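Local coordinates for protein ureidoglycolate hydrolase (Arabidopsis thaliana, PDB 4PXB) that hydrolyses (S)-ureidoglycolate to glyoxylate, ammonium and carbon dioxide in purine catabolism, as a manganese-dependent homodimer, at residues A[204-209]-A[378-383]; A[224-229]-A[371-376]; A[281-286]-A[302-307]. The protein carries 1 engineered substitution. All coordinates share one frame; numbering follows the deposited sequence.

Contact 1. Residues A[204-209]-A[378-383]; sequences FLELHI and HDSLFM. With MN (manganese (II) ion), chain C; UGC ((2S)-(carbamoylamino)(hydroxy)ethanoic acid), chain E.
H208 and H378 form an edge-to-face aromatic pair beside the catalytic manganese ion. CE1 of H378 lies over the centre of the H208 ring, and the two ring centroids are 4.4 Å apart. The planes are turned 66° from each other. NE2 of H208 binds the manganese at 2.4 Å; two waters, D103 and H92 are its other ligands. ND1 of H208 donates to I209 O at 2.7 Å, close to the ring plane. This bond probably fixes the ring rotation and helps keep NE2 turned to the metal. One of the metal-bound waters also hydrogen-bonds ND1 of H378. N1 of the bound ureidoglycolate sits 3.0 Å from CE1 of H378.

This is the metal centre of a peptidase M20 family hydrolase. Strand 204-209 brings a metal ligand, and the loop leading into helix 379-383 brings a substrate-binding histidine. Strand and helix run almost antiparallel.

E206 forms the next shell. Its CG is anti to the backbone N (chi1 179°) and the chain stays extended, which carries the carboxylate to the first turn of the helix. There OE1 of E206 takes two bonds from S380. OG of S380 donates to the anti lone pair of OE1 at 2.7 Å, and N of S380 approaches nearly along the C-O axis. OE1 also touches CB of H378 at 3.4 Å. A water donates to OE2 of E206 and to OD2 of D379, and probably eases their repulsion. An alanine in place of E206 removes the carboxylate, and OG and N of S380 would probably be left without their shared acceptor, with the water toward D379 less firmly held. S91 also bonds OE2 of E206, while S149 holds OD1 of D379.

Further along, CG of M383 stands 3.8 Å from the centroid of the F204 ring, almost straight above its face.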
loop_
_atom_site.group_PDB
_atom_site.type_symbol
_atom_site.label_atom_id
_atom_site.label_comp_id
_atom_site.label_asym_id
_atom_site.label_seq_id
_atom_site.Cartn_x
_atom_site.Cartn_y
_atom_site.Cartn_z
ATOM N N PHE A 204 15.725 36.151 3.728
ATOM C CA PHE A 204 15.888 34.722 3.977
ATOM C C PHE A 204 16.627 34.027 2.823
ATOM O O PHE A 204 16.278 34.216 1.655
ATOM C CB PHE A 204 14.531 34.028 4.222
ATOM C CG PHE A 204 14.647 32.522 4.297
ATOM C CD1 PHE A 204 14.987 31.897 5.487
ATOM C CD2 PHE A 204 14.467 31.740 3.165
ATOM C CE1 PHE A 204 15.122 30.517 5.554
ATOM C CE2 PHE A 204 14.614 30.351 3.221
ATOM C CZ PHE A 204 14.938 29.745 4.416
ATOM N N LEU A 205 17.614 33.194 3.161
ATOM C CA LEU A 205 18.400 32.444 2.172
ATOM C C LEU A 205 18.310 30.945 2.410
ATOM O O LEU A 205 18.359 30.499 3.552
ATOM C CB LEU A 205 19.882 32.809 2.297
ATOM C CG LEU A 205 20.260 34.279 2.327
ATOM C CD1 LEU A 205 21.760 34.409 2.539
ATOM C CD2 LEU A 205 19.843 34.932 1.035
ATOM N N GLU A 206 18.233 30.155 1.341
ATOM C CA GLU A 206 18.298 28.710 1.505
ATOM C C GLU A 206 19.360 28.131 0.589
ATOM O O GLU A 206 19.317 28.335 -0.624
ATOM C CB GLU A 206 16.937 28.070 1.220
ATOM C CG GLU A 206 16.912 26.546 1.349
ATOM C CD GLU A 206 15.497 25.972 1.380
ATOM O OE1 GLU A 206 14.531 26.706 1.050
ATOM O OE2 GLU A 206 15.345 24.776 1.734
ATOM N N LEU A 207 20.329 27.426 1.173
ATOM C CA LEU A 207 21.302 26.669 0.387
ATOM C C LEU A 207 20.712 25.280 0.117
ATOM O O LEU A 207 20.145 24.655 1.018
ATOM C CB LEU A 207 22.630 26.574 1.162
ATOM C CG LEU A 207 23.698 25.579 0.695
ATOM C CD1 LEU A 207 24.266 25.980 -0.665
ATOM C CD2 LEU A 207 24.819 25.447 1.743
ATOM N N HIS A 208 20.812 24.798 -1.121
ATOM C CA HIS A 208 20.183 23.529 -1.460
ATOM C C HIS A 208 20.872 22.877 -2.653
ATOM O O HIS A 208 21.363 23.579 -3.540
ATOM C CB HIS A 208 18.699 23.768 -1.783
ATOM C CG HIS A 208 17.844 22.544 -1.633
ATOM N ND1 HIS A 208 17.900 21.488 -2.511
ATOM C CD2 HIS A 208 16.915 22.229 -0.703
ATOM C CE1 HIS A 208 17.031 20.559 -2.129
ATOM N NE2 HIS A 208 16.426 20.989 -1.038
ATOM N N ILE A 209 20.922 21.546 -2.696
ATOM C CA ILE A 209 21.423 20.900 -3.908
ATOM C C ILE A 209 20.484 21.257 -5.054
ATOM O O ILE A 209 19.290 21.470 -4.836
ATOM C CB ILE A 209 21.556 19.357 -3.776
ATOM C CG1 ILE A 209 20.207 18.709 -3.431
ATOM C CG2 ILE A 209 22.592 19.007 -2.745
ATOM C CD1 ILE A 209 20.191 17.188 -3.670
ATOM N N HIS A 378 10.386 24.649 -2.174
ATOM C CA HIS A 378 11.251 24.725 -0.999
ATOM C C HIS A 378 10.575 25.608 0.014
ATOM O O HIS A 378 9.651 26.347 -0.325
ATOM C CB HIS A 378 12.584 25.394 -1.354
ATOM C CG HIS A 378 13.352 24.690 -2.425
ATOM N ND1 HIS A 378 14.135 23.584 -2.183
ATOM C CD2 HIS A 378 13.460 24.950 -3.753
ATOM C CE1 HIS A 378 14.689 23.186 -3.310
ATOM N NE2 HIS A 378 14.301 23.997 -4.281
ATOM N N ASP A 379 11.059 25.574 1.249
ATOM C CA ASP A 379 10.553 26.482 2.266
ATOM C C ASP A 379 10.716 27.947 1.831
ATOM O O ASP A 379 9.923 28.819 2.223
ATOM C CB ASP A 379 11.244 26.201 3.605
ATOM C CG ASP A 379 10.849 24.848 4.186
ATOM O OD1 ASP A 379 9.647 24.670 4.515
ATOM O OD2 ASP A 379 11.728 23.960 4.312
ATOM N N SER A 380 11.726 28.199 0.998
ATOM C CA SER A 380 11.960 29.525 0.426
ATOM C C SER A 380 10.718 30.048 -0.275
ATOM O O SER A 380 10.470 31.255 -0.295
ATOM C CB SER A 380 13.103 29.471 -0.588
ATOM O OG SER A 380 14.338 29.219 0.062
ATOM N N LEU A 381 9.948 29.143 -0.872
ATOM C CA LEU A 381 8.723 29.542 -1.567
ATOM C C LEU A 381 7.784 30.288 -0.623
ATOM O O LEU A 381 7.195 31.309 -0.990
ATOM C CB LEU A 381 8.019 28.322 -2.163
ATOM C CG LEU A 381 6.682 28.562 -2.871
ATOM C CD1 LEU A 381 6.889 29.445 -4.081
ATOM C CD2 LEU A 381 6.077 27.217 -3.285
ATOM N N PHE A 382 7.669 29.804 0.608
ATOM C CA PHE A 382 6.777 30.447 1.567
ATOM C C PHE A 382 7.424 31.539 2.410
ATOM O O PHE A 382 6.753 32.521 2.771
ATOM C CB PHE A 382 6.053 29.390 2.396
ATOM C CG PHE A 382 5.295 28.432 1.542
ATOM C CD1 PHE A 382 4.046 28.769 1.058
ATOM C CD2 PHE A 382 5.870 27.235 1.144
ATOM C CE1 PHE A 382 3.356 27.912 0.236
ATOM C CE2 PHE A 382 5.186 26.372 0.312
ATOM C CZ PHE A 382 3.926 26.710 -0.143
ATOM N N MET A 383 8.721 31.404 2.692
ATOM C CA MET A 383 9.441 32.479 3.375
ATOM C C MET A 383 9.423 33.760 2.543
ATOM O O MET A 383 9.475 34.866 3.090
ATOM C CB MET A 383 10.888 32.081 3.675
ATOM C CG MET A 383 11.022 30.980 4.709
ATOM S SD MET A 383 10.197 31.408 6.260
ATOM C CE MET A 383 11.340 32.663 6.871
HETATM MN MN MN C . 14.538 19.941 -0.101
HETATM O O3 UGC E . 8.921 17.676 -4.215
HETATM C C3 UGC E . 9.699 18.605 -3.899
HETATM O O4 UGC E . 9.759 19.684 -4.588
HETATM C C2 UGC E . 10.652 18.416 -2.776
HETATM O O2 UGC E . 10.254 17.670 -1.701
HETATM N N2 UGC E . 11.272 19.644 -2.380
HETATM C C1 UGC E . 12.634 19.481 -2.802
HETATM O O1 UGC E . 12.911 18.414 -3.357
HETATM N N1 UGC E . 13.627 20.496 -2.599
HETATM O O HOH W 1 13.029 23.652 2.037
HETATM O O HOH W 2 13.569 22.042 0.118
HETATM O O HOH W 3 12.211 18.928 -0.050
#

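Contact 2. Residues A[224-229]-A[371-376]; sequences VVTAIA and MMISRA. With UGC ((2S)-(carbamoylamino)(hydroxy)ethanoic acid), chain E.
M371 turns CG anti to its own carbonyl carbon (chi1 -58°) and bends again at chi2, which lays SD alongside V224. The sulfur touches CG1 of V224 at 3.8 Å, and both side chains point the same way. T226 has OG1 between its backbone N and carbonyl carbon (chi1 63°). In this rotamer OG1 meets CD1 of I373 at 3.4 Å, while CG2 packs on CB of M371. Both neighbours are crossed at about a right angle.

The backbones pair as parallel strands. N of M372 donates to O of V224, and N of T226 to O of M372. Beyond these, N of S374 reaches O of A227 at 2.9 Å, and N of A229 bonds O of S374. Strand 222-239 has one residue more than its partner between the V225-M372 and I228-S374 pairs, consistent with a beta bulge at T226. A water donates to O of both A229 and R375, extending the link past the last strand bond. CG2 of I228 lies against O of A376 at 3.5 Å. R375 forms a salt bridge with D278 and packs on G246 of the second subunit.

The strand end leads straight to the substrate. CB of A376 is 3.4 Å from O4 of ureidoglycolate. OG of S374 donates to O of A376 at 2.6 Å and is also hydrogen-bonded to NE2 of H378. With its proton given to that carbonyl, the serine hydroxyl probably acts as acceptor toward the histidine, which would set the orientation of a substrate-binding ring.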
loop_
_atom_site.group_PDB
_atom_site.type_symbol
_atom_site.label_atom_id
_atom_site.label_comp_id
_atom_site.label_asym_id
_atom_site.label_seq_id
_atom_site.Cartn_x
_atom_site.Cartn_y
_atom_site.Cartn_z
ATOM N N VAL A 224 22.494 30.696 -8.867
ATOM C CA VAL A 224 21.790 31.755 -8.160
ATOM C C VAL A 224 20.321 31.676 -8.581
ATOM O O VAL A 224 19.993 31.879 -9.750
ATOM C CB VAL A 224 22.396 33.134 -8.486
ATOM C CG1 VAL A 224 21.580 34.239 -7.829
ATOM C CG2 VAL A 224 23.865 33.184 -8.022
ATOM N N VAL A 225 19.448 31.328 -7.643
ATOM C CA VAL A 225 18.056 31.028 -7.981
ATOM C C VAL A 225 17.218 32.300 -8.092
ATOM O O VAL A 225 17.193 33.128 -7.173
ATOM C CB VAL A 225 17.425 30.063 -6.945
ATOM C CG1 VAL A 225 15.941 29.810 -7.258
ATOM C CG2 VAL A 225 18.198 28.734 -6.929
ATOM N N THR A 226 16.532 32.458 -9.221
ATOM C CA THR A 226 15.778 33.685 -9.479
ATOM C C THR A 226 14.279 33.523 -9.253
ATOM O O THR A 226 13.563 34.515 -9.077
ATOM C CB THR A 226 15.992 34.167 -10.924
ATOM O OG1 THR A 226 15.484 33.183 -11.828
ATOM C CG2 THR A 226 17.476 34.388 -11.203
ATOM N N ALA A 227 13.808 32.277 -9.262
ATOM C CA ALA A 227 12.384 31.999 -9.105
ATOM C C ALA A 227 12.150 30.537 -8.752
ATOM O O ALA A 227 13.005 29.695 -9.007
ATOM C CB ALA A 227 11.631 32.353 -10.378
ATOM N N ILE A 228 10.983 30.242 -8.181
ATOM C CA ILE A 228 10.605 28.877 -7.824
ATOM C C ILE A 228 9.287 28.516 -8.530
ATOM O O ILE A 228 8.317 29.263 -8.443
ATOM C CB ILE A 228 10.444 28.733 -6.281
ATOM C CG1 ILE A 228 11.759 29.110 -5.578
ATOM C CG2 ILE A 228 10.019 27.299 -5.911
ATOM C CD1 ILE A 228 11.660 29.266 -4.063
ATOM N N ALA A 229 9.260 27.377 -9.222
ATOM C CA ALA A 229 8.082 26.949 -9.990
ATOM C C ALA A 229 6.842 26.775 -9.113
ATOM O O ALA A 229 6.955 26.580 -7.904
ATOM C CB ALA A 229 8.385 25.657 -10.744
ATOM N N MET A 371 22.345 32.173 -13.456
ATOM C CA MET A 371 20.989 32.404 -12.981
ATOM C C MET A 371 20.127 31.233 -13.408
ATOM O O MET A 371 20.203 30.781 -14.550
ATOM C CB MET A 371 20.421 33.697 -13.585
ATOM C CG MET A 371 21.250 34.934 -13.270
ATOM S SD MET A 371 21.297 35.241 -11.496
ATOM C CE MET A 371 22.309 36.734 -11.437
ATOM N N MET A 372 19.302 30.734 -12.499
ATOM C CA MET A 372 18.439 29.615 -12.858
ATOM C C MET A 372 17.202 29.536 -11.982
ATOM O O MET A 372 17.109 30.206 -10.956
ATOM C CB MET A 372 19.230 28.300 -12.804
ATOM C CG MET A 372 19.905 28.040 -11.473
ATOM S SD MET A 372 21.118 26.690 -11.527
ATOM C CE MET A 372 20.141 25.345 -12.184
ATOM N N ILE A 373 16.254 28.707 -12.404
ATOM C CA ILE A 373 14.981 28.544 -11.722
ATOM C C ILE A 373 15.026 27.269 -10.892
ATOM O O ILE A 373 15.739 26.336 -11.246
ATOM C CB ILE A 373 13.851 28.443 -12.780
ATOM C CG1 ILE A 373 13.081 29.751 -12.863
ATOM C CG2 ILE A 373 12.921 27.237 -12.560
ATOM C CD1 ILE A 373 13.809 30.791 -13.638
ATOM N N SER A 374 14.294 27.228 -9.782
ATOM C CA SER A 374 14.115 25.968 -9.074
ATOM C C SER A 374 12.850 25.283 -9.569
ATOM O O SER A 374 11.788 25.899 -9.600
ATOM C CB SER A 374 14.004 26.198 -7.573
ATOM O OG SER A 374 13.685 24.975 -6.920
ATOM N N ARG A 375 12.958 24.015 -9.956
ATOM C CA ARG A 375 11.787 23.254 -10.378
ATOM C C ARG A 375 11.097 22.652 -9.157
ATOM O O ARG A 375 9.866 22.578 -9.092
ATOM C CB ARG A 375 12.205 22.157 -11.354
ATOM C CG ARG A 375 12.838 22.709 -12.623
ATOM C CD ARG A 375 13.053 21.628 -13.668
ATOM N NE ARG A 375 13.744 22.148 -14.842
ATOM C CZ ARG A 375 13.157 22.854 -15.807
ATOM N NH1 ARG A 375 11.861 23.131 -15.741
ATOM N NH2 ARG A 375 13.868 23.284 -16.843
ATOM N N ALA A 376 11.906 22.207 -8.200
ATOM C CA ALA A 376 11.396 21.753 -6.913
ATOM C C ALA A 376 10.869 22.938 -6.130
ATOM O O ALA A 376 11.253 24.088 -6.387
ATOM C CB ALA A 376 12.502 21.071 -6.122
HETATM O O3 UGC E . 8.921 17.676 -4.215
HETATM C C3 UGC E . 9.699 18.605 -3.899
HETATM O O4 UGC E . 9.759 19.684 -4.588
HETATM C C2 UGC E . 10.652 18.416 -2.776
HETATM O O2 UGC E . 10.254 17.670 -1.701
HETATM N N2 UGC E . 11.272 19.644 -2.380
HETATM C C1 UGC E . 12.634 19.481 -2.802
HETATM O O1 UGC E . 12.911 18.414 -3.357
HETATM N N1 UGC E . 13.627 20.496 -2.599
HETATM O O HOH W 4 7.651 23.538 -7.520
#

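Contact 3. Residues A[281-286]-A[302-307]; sequences GTVGIL and LEIDTR. With UGC ((2S)-(carbamoylamino)(hydroxy)ethanoic acid), chain E.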
loop_
_atom_site.group_PDB
_atom_site.type_symbol
_atom_site.label_atom_id
_atom_site.label_comp_id
_atom_site.label_asym_id
_atom_site.label_seq_id
_atom_site.Cartn_x
_atom_site.Cartn_y
_atom_site.Cartn_z
ATOM N N GLY A 281 4.017 16.314 -14.212
ATOM C CA GLY A 281 2.915 15.787 -13.427
ATOM C C GLY A 281 3.233 14.342 -13.140
ATOM O O GLY A 281 3.832 13.671 -13.975
ATOM N N THR A 282 2.850 13.861 -11.965
ATOM C CA THR A 282 3.265 12.531 -11.542
ATOM C C THR A 282 2.184 11.916 -10.684
ATOM O O THR A 282 1.577 12.606 -9.864
ATOM C CB THR A 282 4.534 12.627 -10.665
ATOM O OG1 THR A 282 5.529 13.387 -11.354
ATOM C CG2 THR A 282 5.099 11.233 -10.346
ATOM N N VAL A 283 1.942 10.624 -10.863
ATOM C CA VAL A 283 1.172 9.879 -9.880
ATOM C C VAL A 283 2.165 9.060 -9.055
ATOM O O VAL A 283 2.607 7.981 -9.471
ATOM C CB VAL A 283 0.114 8.977 -10.546
ATOM C CG1 VAL A 283 -0.614 8.142 -9.499
ATOM C CG2 VAL A 283 -0.896 9.828 -11.319
ATOM N N GLY A 284 2.529 9.591 -7.890
ATOM C CA GLY A 284 3.522 8.961 -7.045
ATOM C C GLY A 284 2.925 7.938 -6.102
ATOM O O GLY A 284 3.628 7.051 -5.610
ATOM N N ILE A 285 1.623 8.066 -5.854
ATOM C CA ILE A 285 0.924 7.183 -4.939
ATOM C C ILE A 285 -0.336 6.687 -5.619
ATOM O O ILE A 285 -1.131 7.490 -6.115
ATOM C CB ILE A 285 0.538 7.916 -3.637
ATOM C CG1 ILE A 285 1.749 8.063 -2.718
ATOM C CG2 ILE A 285 -0.583 7.174 -2.904
ATOM C CD1 ILE A 285 1.497 8.954 -1.504
ATOM N N LEU A 286 -0.496 5.368 -5.669
ATOM C CA LEU A 286 -1.722 4.762 -6.166
ATOM C C LEU A 286 -1.985 3.515 -5.325
ATOM O O LEU A 286 -1.274 2.513 -5.455
ATOM C CB LEU A 286 -1.589 4.414 -7.652
ATOM C CG LEU A 286 -2.868 4.166 -8.468
ATOM C CD1 LEU A 286 -2.543 4.157 -9.956
ATOM C CD2 LEU A 286 -3.555 2.859 -8.075
ATOM N N LEU A 302 -5.441 8.038 -5.411
ATOM C CA LEU A 302 -4.292 8.572 -6.142
ATOM C C LEU A 302 -3.843 9.859 -5.486
ATOM O O LEU A 302 -4.679 10.663 -5.054
ATOM C CB LEU A 302 -4.662 8.895 -7.593
ATOM C CG LEU A 302 -5.185 7.805 -8.519
ATOM C CD1 LEU A 302 -6.715 7.723 -8.438
ATOM C CD2 LEU A 302 -4.718 8.079 -9.954
ATOM N N GLU A 303 -2.530 10.068 -5.408
ATOM C CA GLU A 303 -2.031 11.376 -5.026
ATOM C C GLU A 303 -1.179 11.889 -6.174
ATOM O O GLU A 303 -0.237 11.214 -6.622
ATOM C CB GLU A 303 -1.285 11.321 -3.691
ATOM C CG GLU A 303 -2.164 10.734 -2.592
ATOM C CD GLU A 303 -1.666 11.003 -1.183
ATOM O OE1 GLU A 303 -0.902 11.976 -0.975
ATOM O OE2 GLU A 303 -2.057 10.232 -0.273
ATOM N N ILE A 304 -1.545 13.068 -6.667
ATOM C CA ILE A 304 -1.016 13.592 -7.916
ATOM C C ILE A 304 -0.258 14.880 -7.650
ATOM O O ILE A 304 -0.743 15.768 -6.949
ATOM C CB ILE A 304 -2.162 13.863 -8.924
ATOM C CG1 ILE A 304 -2.965 12.574 -9.170
ATOM C CG2 ILE A 304 -1.610 14.400 -10.259
ATOM C CD1 ILE A 304 -4.221 12.772 -10.016
ATOM N N ASP A 305 0.945 14.960 -8.203
ATOM C CA ASP A 305 1.803 16.123 -8.056
ATOM C C ASP A 305 1.866 16.748 -9.440
ATOM O O ASP A 305 2.103 16.040 -10.416
ATOM C CB ASP A 305 3.190 15.654 -7.609
ATOM C CG ASP A 305 4.208 16.781 -7.542
ATOM O OD1 ASP A 305 4.672 17.244 -8.616
ATOM O OD2 ASP A 305 4.567 17.187 -6.420
ATOM N N THR A 306 1.622 18.051 -9.553
ATOM C CA THR A 306 1.815 18.711 -10.851
ATOM C C THR A 306 2.301 20.152 -10.675
ATOM O O THR A 306 1.886 20.839 -9.750
ATOM C CB THR A 306 0.547 18.619 -11.760
ATOM O OG1 THR A 306 0.872 19.011 -13.099
ATOM C CG2 THR A 306 -0.567 19.481 -11.239
ATOM N N ARG A 307 3.225 20.575 -11.539
ATOM C CA ARG A 307 3.893 21.865 -11.400
ATOM C C ARG A 307 4.229 22.461 -12.755
ATOM O O ARG A 307 4.288 21.752 -13.767
ATOM C CB ARG A 307 5.215 21.715 -10.623
ATOM C CG ARG A 307 5.157 20.713 -9.483
ATOM C CD ARG A 307 6.482 20.552 -8.810
ATOM N NE ARG A 307 6.469 19.372 -7.942
ATOM C CZ ARG A 307 7.397 19.130 -7.027
ATOM N NH1 ARG A 307 8.409 19.986 -6.872
ATOM N NH2 ARG A 307 7.320 18.043 -6.281
HETATM O O3 UGC E . 8.921 17.676 -4.215
HETATM C C3 UGC E . 9.699 18.605 -3.899
HETATM O O4 UGC E . 9.759 19.684 -4.588
HETATM C C2 UGC E . 10.652 18.416 -2.776
HETATM O O2 UGC E . 10.254 17.670 -1.701
HETATM N N2 UGC E . 11.272 19.644 -2.380
HETATM C C1 UGC E . 12.634 19.481 -2.802
HETATM O O1 UGC E . 12.911 18.414 -3.357
HETATM N N1 UGC E . 13.627 20.496 -2.599
HETATM O O HOH W 5 5.154 16.104 -11.045
#
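I285 and E303 lie side by side on one face of the sheet and point the same way. CD1 of I285 touches CD of E303 at 3.8 Å, so the methyl end runs against the carboxylate end. OE2 of E303 is held by H301. On the other face V283 lies aslant between two residues. Its CG2 meets CG1 of I304 at 4.1 Å, and its CG1 meets CD2 of L302. L286 adds a looser touch on L302. Helix 256-272 packs on this apolar face.

G281 pairs with T306, their CA atoms only 4.0 Å apart. A CB on G281 would lie about 3.3 Å from OG1 of T306, which is hydrogen-bonded to O of V280. T282 and D305 exchange two backbone bonds, with N of D305 at 2.9 Å from O of T282. G284 is the extra residue of a beta bulge. Its N makes a weak bond to O of E303, and the buried N of I285 has no partner in the model.

OG1 of T282 bonds R253 of the second subunit, and a water lies between OG1 of T282 and OD1 of D305. D305 turns CG anti to its backbone N (chi1 175°), which sets the carboxylate against R307. NE of R307 donates to OD1 of D305 at 2.9 Å, on its syn side, and NH2 bonds OD2. This side-on salt bridge probably steadies the guanidinium. Its NH2 also donates to O3 of ureidoglycolate at 2.6 Å, and NH1 to O4 at 2.7 Å. The result is a bulged beta hairpin in the dimerization region, whose R307 binds the substrate carboxylate through two nitrogens.

In the fold
Contacts 1 and 2 are neighbours, with centres about 10 Å apart, and CD1 of I228 packs against S380 and L381. Strand 369-374 of contact 2 leads directly into helix 379-383 of contact 1. Contact 3 lies about 22 Å from contact 2 and 23 Å from contact 1, centre to centre. Strands 222-239 and 295-308 pair and so join contacts 2 and 3. Along the chain the order is 204-209, 224-229, hairpin 281-286 and 302-307, then 371-376 and 378-383. All three reach ureidoglycolate: contact 1 from the manganese side, contact 2 through A376 and contact 3 through R307 at its carboxylate. H244 and N294 of the second subunit also hydrogen-bond it, so the substrate site is completed across the dimer.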